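Local coordinates for NTF2 domain-containing protein (Chaetomium thermophilum, PDB 4X2H), which probably acts as the Mtr2-like, NTF2-fold partner of Mex67 in the heterodimer that exports mRNA from the nucleus, at residues Ser10-Tyr15 / Arg171-Ile175; Leu63-Arg67 / Pro84-Asp88; Val127-Phe133 / Ile145-Asp151. All blocks are in the same frame, centred on the assembly; numbering follows the deposited sequence.

Contact 1 of 3, residues Ser10-Tyr15 / Arg171-Ile175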
loop_
_atom_site.group_PDB
_atom_site.type_symbol
_atom_site.label_atom_id
_atom_site.label_comp_id
_atom_site.label_asym_id
_atom_site.label_seq_id
_atom_site.Cartn_x
_atom_site.Cartn_y
_atom_site.Cartn_z
ATOM N N SER B 10 9.702 -10.747 -4.533
ATOM C CA SER B 10 10.704 -10.573 -5.572
ATOM C C SER B 10 10.873 -9.095 -5.930
ATOM O O SER B 10 11.994 -8.618 -6.107
ATOM C CB SER B 10 10.322 -11.387 -6.812
ATOM O OG SER B 10 11.229 -11.151 -7.870
ATOM N N PHE B 11 9.762 -8.370 -6.027
ATOM C CA PHE B 11 9.823 -6.956 -6.362
ATOM C C PHE B 11 10.487 -6.155 -5.252
ATOM O O PHE B 11 11.352 -5.321 -5.514
ATOM C CB PHE B 11 8.431 -6.379 -6.631
ATOM C CG PHE B 11 8.421 -4.881 -6.692
ATOM C CD1 PHE B 11 8.764 -4.226 -7.857
ATOM C CD2 PHE B 11 8.115 -4.127 -5.568
ATOM C CE1 PHE B 11 8.774 -2.845 -7.914
ATOM C CE2 PHE B 11 8.131 -2.747 -5.614
ATOM C CZ PHE B 11 8.463 -2.105 -6.782
ATOM N N VAL B 12 10.071 -6.403 -4.015
ATOM C CA VAL B 12 10.599 -5.653 -2.880
ATOM C C VAL B 12 12.100 -5.882 -2.753
ATOM O O VAL B 12 12.869 -4.945 -2.531
ATOM C CB VAL B 12 9.889 -6.049 -1.565
ATOM C CG1 VAL B 12 10.620 -5.470 -0.347
ATOM C CG2 VAL B 12 8.447 -5.572 -1.582
ATOM N N GLU B 13 12.520 -7.133 -2.901
ATOM C CA GLU B 13 13.930 -7.468 -2.785
ATOM C C GLU B 13 14.717 -6.747 -3.873
ATOM O O GLU B 13 15.787 -6.208 -3.616
ATOM C CB GLU B 13 14.137 -8.982 -2.876
ATOM C CG GLU B 13 15.535 -9.447 -2.495
ATOM C CD GLU B 13 15.665 -10.961 -2.481
ATOM O OE1 GLU B 13 14.643 -11.646 -2.262
ATOM O OE2 GLU B 13 16.789 -11.467 -2.687
ATOM N N TRP B 14 14.169 -6.714 -5.083
ATOM C CA TRP B 14 14.846 -6.067 -6.202
ATOM C C TRP B 14 14.928 -4.554 -6.022
ATOM O O TRP B 14 16.000 -3.966 -6.124
ATOM C CB TRP B 14 14.137 -6.375 -7.525
ATOM C CG TRP B 14 14.697 -5.561 -8.656
ATOM C CD1 TRP B 14 15.844 -5.809 -9.346
ATOM C CD2 TRP B 14 14.145 -4.360 -9.212
ATOM N NE1 TRP B 14 16.045 -4.836 -10.294
ATOM C CE2 TRP B 14 15.016 -3.935 -10.232
ATOM C CE3 TRP B 14 13.005 -3.598 -8.937
ATOM C CZ2 TRP B 14 14.783 -2.789 -10.983
ATOM C CZ3 TRP B 14 12.772 -2.456 -9.686
ATOM C CH2 TRP B 14 13.659 -2.061 -10.694
ATOM N N TYR B 15 13.780 -3.938 -5.762
ATOM C CA TYR B 15 13.649 -2.487 -5.736
ATOM C C TYR B 15 14.578 -1.825 -4.709
ATOM O O TYR B 15 15.342 -0.915 -5.033
ATOM C CB TYR B 15 12.188 -2.118 -5.451
ATOM C CG TYR B 15 11.920 -0.636 -5.413
ATOM C CD1 TYR B 15 11.581 0.062 -6.565
ATOM C CD2 TYR B 15 12.003 0.072 -4.222
ATOM C CE1 TYR B 15 11.340 1.424 -6.530
ATOM C CE2 TYR B 15 11.758 1.426 -4.178
ATOM C CZ TYR B 15 11.433 2.100 -5.333
ATOM O OH TYR B 15 11.191 3.454 -5.282
ATOM N N ARG B 171 11.743 -7.694 -15.038
ATOM C CA ARG B 171 10.726 -7.487 -14.023
ATOM C C ARG B 171 9.406 -8.124 -14.447
ATOM O O ARG B 171 8.867 -7.777 -15.489
ATOM C CB ARG B 171 10.555 -5.985 -13.785
ATOM C CG ARG B 171 11.694 -5.344 -12.988
ATOM C CD ARG B 171 11.828 -6.000 -11.630
ATOM N NE ARG B 171 10.512 -6.352 -11.116
ATOM C CZ ARG B 171 10.275 -7.304 -10.219
ATOM N NH1 ARG B 171 9.026 -7.540 -9.839
ATOM N NH2 ARG B 171 11.273 -8.020 -9.708
ATOM N N LYS B 172 8.897 -9.060 -13.648
ATOM C CA LYS B 172 7.652 -9.757 -13.977
ATOM C C LYS B 172 6.430 -8.862 -13.812
ATOM O O LYS B 172 5.429 -9.029 -14.523
ATOM C CB LYS B 172 7.488 -11.001 -13.107
ATOM C CG LYS B 172 8.324 -12.194 -13.542
ATOM C CD LYS B 172 8.074 -13.377 -12.615
ATOM C CE LYS B 172 8.281 -14.710 -13.308
ATOM N NZ LYS B 172 9.711 -14.987 -13.595
ATOM N N TYR B 173 6.515 -7.938 -12.858
ATOM C CA TYR B 173 5.464 -6.952 -12.616
ATOM C C TYR B 173 6.065 -5.560 -12.498
ATOM O O TYR B 173 7.135 -5.383 -11.901
ATOM C CB TYR B 173 4.668 -7.325 -11.359
ATOM C CG TYR B 173 3.967 -8.648 -11.532
ATOM C CD1 TYR B 173 4.622 -9.843 -11.261
ATOM C CD2 TYR B 173 2.668 -8.708 -12.019
ATOM C CE1 TYR B 173 3.993 -11.061 -11.448
ATOM C CE2 TYR B 173 2.027 -9.918 -12.209
ATOM C CZ TYR B 173 2.696 -11.091 -11.927
ATOM O OH TYR B 173 2.064 -12.298 -12.122
ATOM N N LEU B 174 5.377 -4.580 -13.078
ATOM C CA LEU B 174 5.894 -3.221 -13.192
ATOM C C LEU B 174 5.084 -2.231 -12.366
ATOM O O LEU B 174 3.923 -2.470 -12.067
ATOM C CB LEU B 174 5.896 -2.786 -14.655
ATOM C CG LEU B 174 6.734 -3.661 -15.584
ATOM C CD1 LEU B 174 6.409 -3.355 -17.036
ATOM C CD2 LEU B 174 8.213 -3.470 -15.308
ATOM N N ILE B 175 5.703 -1.111 -12.014
ATOM C CA ILE B 175 5.044 -0.093 -11.210
ATOM C C ILE B 175 4.213 0.844 -12.076
ATOM O O ILE B 175 4.746 1.553 -12.936
ATOM C CB ILE B 175 6.051 0.754 -10.424
ATOM C CG1 ILE B 175 6.967 -0.133 -9.581
ATOM C CG2 ILE B 175 5.323 1.759 -9.537
ATOM C CD1 ILE B 175 8.222 0.569 -9.148
#

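Contact 2 of 3, residues Leu63-Arg67 / Pro84-Asp88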
loop_
_atom_site.group_PDB
_atom_site.type_symbol
_atom_site.label_atom_id
_atom_site.label_comp_id
_atom_site.label_asym_id
_atom_site.label_seq_id
_atom_site.Cartn_x
_atom_site.Cartn_y
_atom_site.Cartn_z
ATOM N N LEU B 63 16.818 10.431 -5.824
ATOM C CA LEU B 63 17.474 9.482 -4.931
ATOM C C LEU B 63 18.975 9.750 -4.881
ATOM O O LEU B 63 19.585 9.706 -3.813
ATOM C CB LEU B 63 17.206 8.045 -5.379
ATOM C CG LEU B 63 15.814 7.497 -5.058
ATOM C CD1 LEU B 63 15.577 6.199 -5.818
ATOM C CD2 LEU B 63 15.644 7.283 -3.555
ATOM N N LYS B 64 19.563 10.032 -6.040
ATOM C CA LYS B 64 20.976 10.398 -6.112
ATOM C C LYS B 64 21.263 11.646 -5.291
ATOM O O LYS B 64 22.237 11.696 -4.533
ATOM C CB LYS B 64 21.406 10.632 -7.560
ATOM C CG LYS B 64 21.649 9.364 -8.357
ATOM C CD LYS B 64 22.140 9.686 -9.761
ATOM C CE LYS B 64 21.095 9.339 -10.806
ATOM N NZ LYS B 64 21.452 9.865 -12.154
ATOM N N GLU B 65 20.415 12.656 -5.446
ATOM C CA GLU B 65 20.602 13.923 -4.753
ATOM C C GLU B 65 20.442 13.750 -3.249
ATOM O O GLU B 65 21.111 14.424 -2.468
ATOM C CB GLU B 65 19.615 14.967 -5.276
ATOM C CG GLU B 65 19.888 15.392 -6.715
ATOM C CD GLU B 65 18.744 16.183 -7.331
ATOM O OE1 GLU B 65 17.629 16.176 -6.764
ATOM O OE2 GLU B 65 18.961 16.813 -8.388
ATOM N N GLN B 66 19.567 12.835 -2.841
ATOM C CA GLN B 66 19.350 12.589 -1.420
ATOM C C GLN B 66 20.623 12.035 -0.778
ATOM O O GLN B 66 20.981 12.421 0.335
ATOM C CB GLN B 66 18.182 11.620 -1.196
ATOM C CG GLN B 66 17.933 11.322 0.271
ATOM C CD GLN B 66 16.766 10.403 0.519
ATOM O OE1 GLN B 66 15.841 10.749 1.252
ATOM N NE2 GLN B 66 16.810 9.216 -0.062
ATOM N N ARG B 67 21.305 11.141 -1.486
ATOM C CA ARG B 67 22.539 10.554 -0.974
ATOM C C ARG B 67 23.752 11.392 -1.368
ATOM O O ARG B 67 24.890 11.029 -1.066
ATOM C CB ARG B 67 22.701 9.113 -1.472
ATOM C CG ARG B 67 22.781 8.949 -2.980
ATOM C CD ARG B 67 22.985 7.486 -3.353
ATOM N NE ARG B 67 22.928 7.264 -4.799
ATOM C CZ ARG B 67 21.975 6.582 -5.436
ATOM N NH1 ARG B 67 20.967 6.020 -4.776
ATOM N NH2 ARG B 67 22.039 6.452 -6.754
ATOM N N PRO B 84 25.919 6.897 3.075
ATOM C CA PRO B 84 25.029 8.063 3.070
ATOM C C PRO B 84 23.563 7.740 3.356
ATOM O O PRO B 84 22.978 8.368 4.236
ATOM C CB PRO B 84 25.201 8.615 1.655
ATOM C CG PRO B 84 26.598 8.269 1.306
ATOM C CD PRO B 84 26.817 6.905 1.906
ATOM N N VAL B 85 22.988 6.784 2.632
ATOM C CA VAL B 85 21.571 6.439 2.788
ATOM C C VAL B 85 21.372 4.935 2.710
ATOM O O VAL B 85 21.919 4.286 1.827
ATOM C CB VAL B 85 20.691 7.106 1.705
ATOM C CG1 VAL B 85 19.219 6.782 1.934
ATOM C CG2 VAL B 85 20.903 8.613 1.680
ATOM N N ARG B 86 20.577 4.386 3.623
ATOM C CA ARG B 86 20.264 2.960 3.600
ATOM C C ARG B 86 18.805 2.729 3.954
ATOM O O ARG B 86 18.331 3.203 4.985
ATOM C CB ARG B 86 21.160 2.182 4.567
ATOM C CG ARG B 86 21.044 0.665 4.408
ATOM C CD ARG B 86 21.862 -0.092 5.444
ATOM N NE ARG B 86 21.134 -0.348 6.692
ATOM C CZ ARG B 86 21.507 0.078 7.900
ATOM N NH1 ARG B 86 22.599 0.814 8.066
ATOM N NH2 ARG B 86 20.772 -0.230 8.962
ATOM N N TYR B 87 18.100 2.005 3.082
ATOM C CA TYR B 87 16.730 1.590 3.347
ATOM C C TYR B 87 16.683 0.177 3.907
ATOM O O TYR B 87 17.238 -0.750 3.317
ATOM C CB TYR B 87 15.888 1.670 2.068
ATOM C CG TYR B 87 15.602 3.083 1.622
ATOM C CD1 TYR B 87 16.542 3.812 0.905
ATOM C CD2 TYR B 87 14.393 3.692 1.920
ATOM C CE1 TYR B 87 16.278 5.109 0.501
ATOM C CE2 TYR B 87 14.125 4.982 1.522
ATOM C CZ TYR B 87 15.071 5.687 0.814
ATOM O OH TYR B 87 14.811 6.975 0.414
ATOM N N ASP B 88 16.006 0.022 5.040
ATOM C CA ASP B 88 15.790 -1.277 5.667
ATOM C C ASP B 88 14.307 -1.583 5.664
ATOM O O ASP B 88 13.533 -0.858 6.280
ATOM C CB ASP B 88 16.307 -1.292 7.110
ATOM C CG ASP B 88 17.819 -1.380 7.202
ATOM O OD1 ASP B 88 18.498 -1.320 6.156
ATOM O OD2 ASP B 88 18.329 -1.498 8.338
#

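Contact 3 of 3, residues Val127-Phe133 / Ile145-Asp151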
loop_
_atom_site.group_PDB
_atom_site.type_symbol
_atom_site.label_atom_id
_atom_site.label_comp_id
_atom_site.label_asym_id
_atom_site.label_seq_id
_atom_site.Cartn_x
_atom_site.Cartn_y
_atom_site.Cartn_z
ATOM N N VAL B 127 4.764 -1.133 1.711
ATOM C CA VAL B 127 6.064 -1.475 2.274
ATOM C C VAL B 127 6.418 -0.445 3.319
ATOM O O VAL B 127 6.240 0.750 3.096
ATOM C CB VAL B 127 7.180 -1.506 1.212
ATOM C CG1 VAL B 127 8.491 -1.968 1.832
ATOM C CG2 VAL B 127 6.788 -2.399 0.035
ATOM N N SER B 128 6.929 -0.903 4.453
ATOM C CA SER B 128 7.335 0.009 5.510
ATOM C C SER B 128 8.678 -0.406 6.083
ATOM O O SER B 128 9.054 -1.578 6.048
ATOM C CB SER B 128 6.275 0.064 6.611
ATOM O OG SER B 128 5.072 0.633 6.115
ATOM N N GLY B 129 9.408 0.575 6.596
ATOM C CA GLY B 129 10.716 0.316 7.155
ATOM C C GLY B 129 11.368 1.601 7.604
ATOM O O GLY B 129 10.681 2.592 7.858
ATOM N N SER B 130 12.694 1.585 7.692
ATOM C CA SER B 130 13.448 2.750 8.122
ATOM C C SER B 130 14.424 3.199 7.046
ATOM O O SER B 130 14.898 2.393 6.238
ATOM C CB SER B 130 14.207 2.450 9.416
ATOM O OG SER B 130 13.321 2.085 10.463
ATOM N N VAL B 131 14.702 4.496 7.044
ATOM C CA VAL B 131 15.758 5.078 6.228
ATOM C C VAL B 131 16.840 5.581 7.164
ATOM O O VAL B 131 16.570 6.420 8.021
ATOM C CB VAL B 131 15.273 6.257 5.371
ATOM C CG1 VAL B 131 16.281 6.547 4.263
ATOM C CG2 VAL B 131 13.894 6.000 4.804
ATOM N N TYR B 132 18.057 5.079 7.001
ATOM C CA TYR B 132 19.177 5.514 7.829
ATOM C C TYR B 132 20.110 6.427 7.055
ATOM O O TYR B 132 20.619 6.056 6.001
ATOM C CB TYR B 132 19.955 4.311 8.358
ATOM C CG TYR B 132 19.147 3.451 9.295
ATOM C CD1 TYR B 132 19.116 3.716 10.655
ATOM C CD2 TYR B 132 18.409 2.381 8.820
ATOM C CE1 TYR B 132 18.370 2.938 11.518
ATOM C CE2 TYR B 132 17.663 1.594 9.676
ATOM C CZ TYR B 132 17.648 1.879 11.024
ATOM O OH TYR B 132 16.907 1.097 11.878
ATOM N N PHE B 133 20.322 7.624 7.591
ATOM C CA PHE B 133 21.260 8.575 7.008
ATOM C C PHE B 133 22.554 8.617 7.804
ATOM O O PHE B 133 22.540 8.880 9.005
ATOM C CB PHE B 133 20.633 9.964 6.952
ATOM C CG PHE B 133 19.436 10.040 6.059
ATOM C CD1 PHE B 133 18.191 9.640 6.511
ATOM C CD2 PHE B 133 19.560 10.494 4.759
ATOM C CE1 PHE B 133 17.079 9.705 5.675
ATOM C CE2 PHE B 133 18.456 10.561 3.927
ATOM C CZ PHE B 133 17.219 10.161 4.390
ATOM N N ILE B 145 20.569 10.718 10.965
ATOM C CA ILE B 145 19.117 10.837 10.897
ATOM C C ILE B 145 18.506 9.469 10.636
ATOM O O ILE B 145 19.050 8.675 9.873
ATOM C CB ILE B 145 18.660 11.809 9.778
ATOM C CG1 ILE B 145 19.232 13.212 10.000
ATOM C CG2 ILE B 145 17.131 11.856 9.684
ATOM C CD1 ILE B 145 18.768 13.885 11.277
ATOM N N LYS B 146 17.381 9.198 11.289
ATOM C CA LYS B 146 16.589 8.015 10.997
ATOM C C LYS B 146 15.162 8.437 10.690
ATOM O O LYS B 146 14.543 9.171 11.460
ATOM C CB LYS B 146 16.614 7.029 12.162
ATOM C CG LYS B 146 15.839 5.745 11.898
ATOM C CD LYS B 146 15.767 4.869 13.135
ATOM C CE LYS B 146 14.900 3.646 12.895
ATOM N NZ LYS B 146 14.888 2.728 14.068
ATOM N N GLN B 147 14.656 7.978 9.551
ATOM C CA GLN B 147 13.263 8.193 9.180
ATOM C C GLN B 147 12.516 6.880 9.134
ATOM O O GLN B 147 13.102 5.831 8.891
ATOM C CB GLN B 147 13.140 8.857 7.808
ATOM C CG GLN B 147 13.709 10.250 7.699
ATOM C CD GLN B 147 13.491 10.822 6.315
ATOM O OE1 GLN B 147 13.835 10.192 5.311
ATOM N NE2 GLN B 147 12.895 12.001 6.248
ATOM N N HIS B 148 11.211 6.951 9.358
ATOM C CA HIS B 148 10.315 5.862 9.013
ATOM C C HIS B 148 9.858 6.108 7.583
ATOM O O HIS B 148 9.577 7.247 7.231
ATOM C CB HIS B 148 9.123 5.812 9.975
ATOM C CG HIS B 148 8.164 4.702 9.686
ATOM N ND1 HIS B 148 8.476 3.374 9.898
ATOM C CD2 HIS B 148 6.900 4.719 9.200
ATOM C CE1 HIS B 148 7.446 2.623 9.548
ATOM N NE2 HIS B 148 6.477 3.414 9.125
ATOM N N PHE B 149 9.813 5.074 6.745
ATOM C CA PHE B 149 9.229 5.246 5.420
ATOM C C PHE B 149 8.096 4.280 5.199
ATOM O O PHE B 149 8.041 3.200 5.790
ATOM C CB PHE B 149 10.272 5.099 4.301
ATOM C CG PHE B 149 10.610 3.677 3.936
ATOM C CD1 PHE B 149 11.658 3.024 4.552
ATOM C CD2 PHE B 149 9.910 3.010 2.938
ATOM C CE1 PHE B 149 11.989 1.724 4.217
ATOM C CE2 PHE B 149 10.234 1.709 2.595
ATOM C CZ PHE B 149 11.282 1.067 3.235
ATOM N N ASN B 150 7.177 4.722 4.353
ATOM C CA ASN B 150 6.049 3.934 3.915
ATOM C C ASN B 150 5.900 4.138 2.415
ATOM O O ASN B 150 5.702 5.262 1.952
ATOM C CB ASN B 150 4.781 4.342 4.673
ATOM C CG ASN B 150 3.540 3.655 4.153
ATOM O OD1 ASN B 150 2.527 4.301 3.895
ATOM N ND2 ASN B 150 3.609 2.340 3.995
ATOM N N ASP B 151 6.054 3.048 1.668
ATOM C CA ASP B 151 5.899 3.029 0.218
ATOM C C ASP B 151 4.626 2.281 -0.137
ATOM O O ASP B 151 4.337 1.252 0.461
ATOM C CB ASP B 151 7.091 2.329 -0.455
ATOM C CG ASP B 151 8.110 3.291 -1.043
ATOM O OD1 ASP B 151 7.740 4.412 -1.451
ATOM O OD2 ASP B 151 9.299 2.901 -1.120
HETATM O O HOH W 1 4.211 2.477 7.966
HETATM O O HOH W 2 11.049 3.070 11.208
#

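Contact 1 of 3, residues Ser10-Tyr15 / Arg171-Ile175
The long N-terminal helix of an NTF2-like fold lies in the concave side of a curved sheet, and here residues 10-15 of that helix meet 171-175, where a loop runs into a sheet strand. Packing inside is apolar. Ile175 points toward the helix, and its CD1 lies 3.6 Å from Phe11 CZ, at the edge of that ring, and 4.2 Å from Tyr15 CE1. Phe11 and Tyr15 stand one helical turn apart, with Tyr15 N bonded to Phe11 O at 2.8 Å, so the CD1 methyl at the tip of Ile175 can touch both; Phe153 of strand 145-157 meets both rings edge-to-face. Tyr15 is anchored at its hydroxyl by Trp59.

Arg171 supplies the second kind of interaction. Its CD makes a CH-pi contact over the Trp14 ring, 3.9 Å from the centroid of the six-membered ring. Its guanidinium turns a face to Phe11 CD1, while NH1 comes 3.5 Å from Phe11 CB and NH2 3.6 Å from Ser10 OG. A long arginine suits this place because its methylenes can lie on an indole while the charged end reaches exposed Ser10. Van der Waals and aromatic contacts thus join the helix to the strand and its preceding loop, without directional polar pairing.

Contact 2 of 3, residues Leu63-Arg67 / Pro84-Asp88
Pro84 opens the strand segment at a corner of the chain, where its closed ring suits the turn. Its CB rests 3.7 Å from Arg67 O and 4.0 Å from Arg67 CB, at the C-terminal end of segment 63-67. So begins the packing of helix 56-66 on strand 83-96, an outermost strand of the NTF2-like sheet within this chain. Val85 follows with its CB toward the helix; CG2 touches Arg67 CB at 3.7 Å and CG1 lies 4.0 Å from Gln66 NE2, a compact beta-branched residue suiting this close approach. Pro84 and Val85 also pack on apolar side chains of the partner chain, the putative mRNA export protein.

Arg86, out of reach of 63-67, forms a salt bridge with Asp88, its NH2 2.8 Å from Asp88 OD2. Tyr87 points toward the helix. Its long, rigid ring carries the hydroxyl across to Gln66, whose NE2 donates a nearly straight hydrogen bond to Tyr87 OH (3.0 Å, 170°); Leu63 CD2 lies 4.1 Å from the same oxygen. Tyr87 OH also bonds Tyr180 OH.

A small apolar seam thus accompanies one buried polar link: the Gln66 amide serves Tyr87 through its nitrogen and the other subunit's backbone through its oxygen, coupling this helix to the heterodimer interface.

Contact 3 of 3, residues Val127-Phe133 / Ile145-Asp151
Phe149 forms the apolar centre of this antiparallel beta hairpin, part of the curved sheet of the NTF2-like fold. One face of its ring lies over the backbone of Ser128 and Gly129, while Phe149 CD1 meets Val131 CG2 at 3.7 Å and Phe149 CE2 meets Val127 CG1 at 4.1 Å. Gly129, its cross-strand partner, must be small: a CB there would clash with Phe149 CE1. Tyr87 packs edge-to-face on Phe149, and helix 3-20 reaches Val127 through Val12 and Tyr16. Toward the turn of the hairpin, Phe133 CB and Ile145 CB are 3.9 Å apart.

The two strands run in unbroken register. Gly129 and Phe149 are a hydrogen-bonded pair (Phe149 N to Gly129 O, 2.9 Å), as are Val131 and Gln147 (Val131 N to Gln147 O, 2.8 Å) and Val127 and Asp151 (both bonds 2.7 Å, from Val127 N to Asp151 O and from Asp151 N to Val127 O). Asp151, on the core face, is satisfied by Tyr16 and His178.

The opposite face, with Ser128, Ser130, Tyr132, Lys146, His148 and Asn150, is more polar. There His148 stacks on a side chain of the partner chain, and Asn150 OD1 hydrogen-bonds to polar side chains of that chain, which Phe133 and Gln147 of the core face also touch. Asn150 ND2 donates to Val127 O at 3.2 Å, and Lys146 NZ bonds weakly to Tyr132 OH at 3.4 Å. The short serines stop short of the imidazole, and waters bridge them: one lies 2.8 Å from Ser128 OG and 2.7 Å from His148 NE2, another 2.6 Å from Ser130 OG and 2.9 Å from His148 ND1.

Overall arrangement
From the N terminus, helix 3-20 opens the long loop that contact 1 closes at 171-175, 156 residues after 10-15. Contacts 2 and 3 are nested inside it, in series: contact 2 closes the short excursion from helix 56-66 to strand 83-96, and contact 3 then closes the hairpin of strands 122-135 and 145-157. None cross. Contacts 2 and 3 join directly, since strands 83-96 and 122-135 are sheet neighbours: Asp88 N lies 2.9 Å from Ser130 O, a probable hydrogen bond. Contact 1 reaches contact 3 through Val12 CG2 and Val127 CG2, 3.9 Å apart. Contacts 1 and 2, with centres about 19 Å apart, hold two helices against different parts of the sheet, while contact 3 pairs two of its strands.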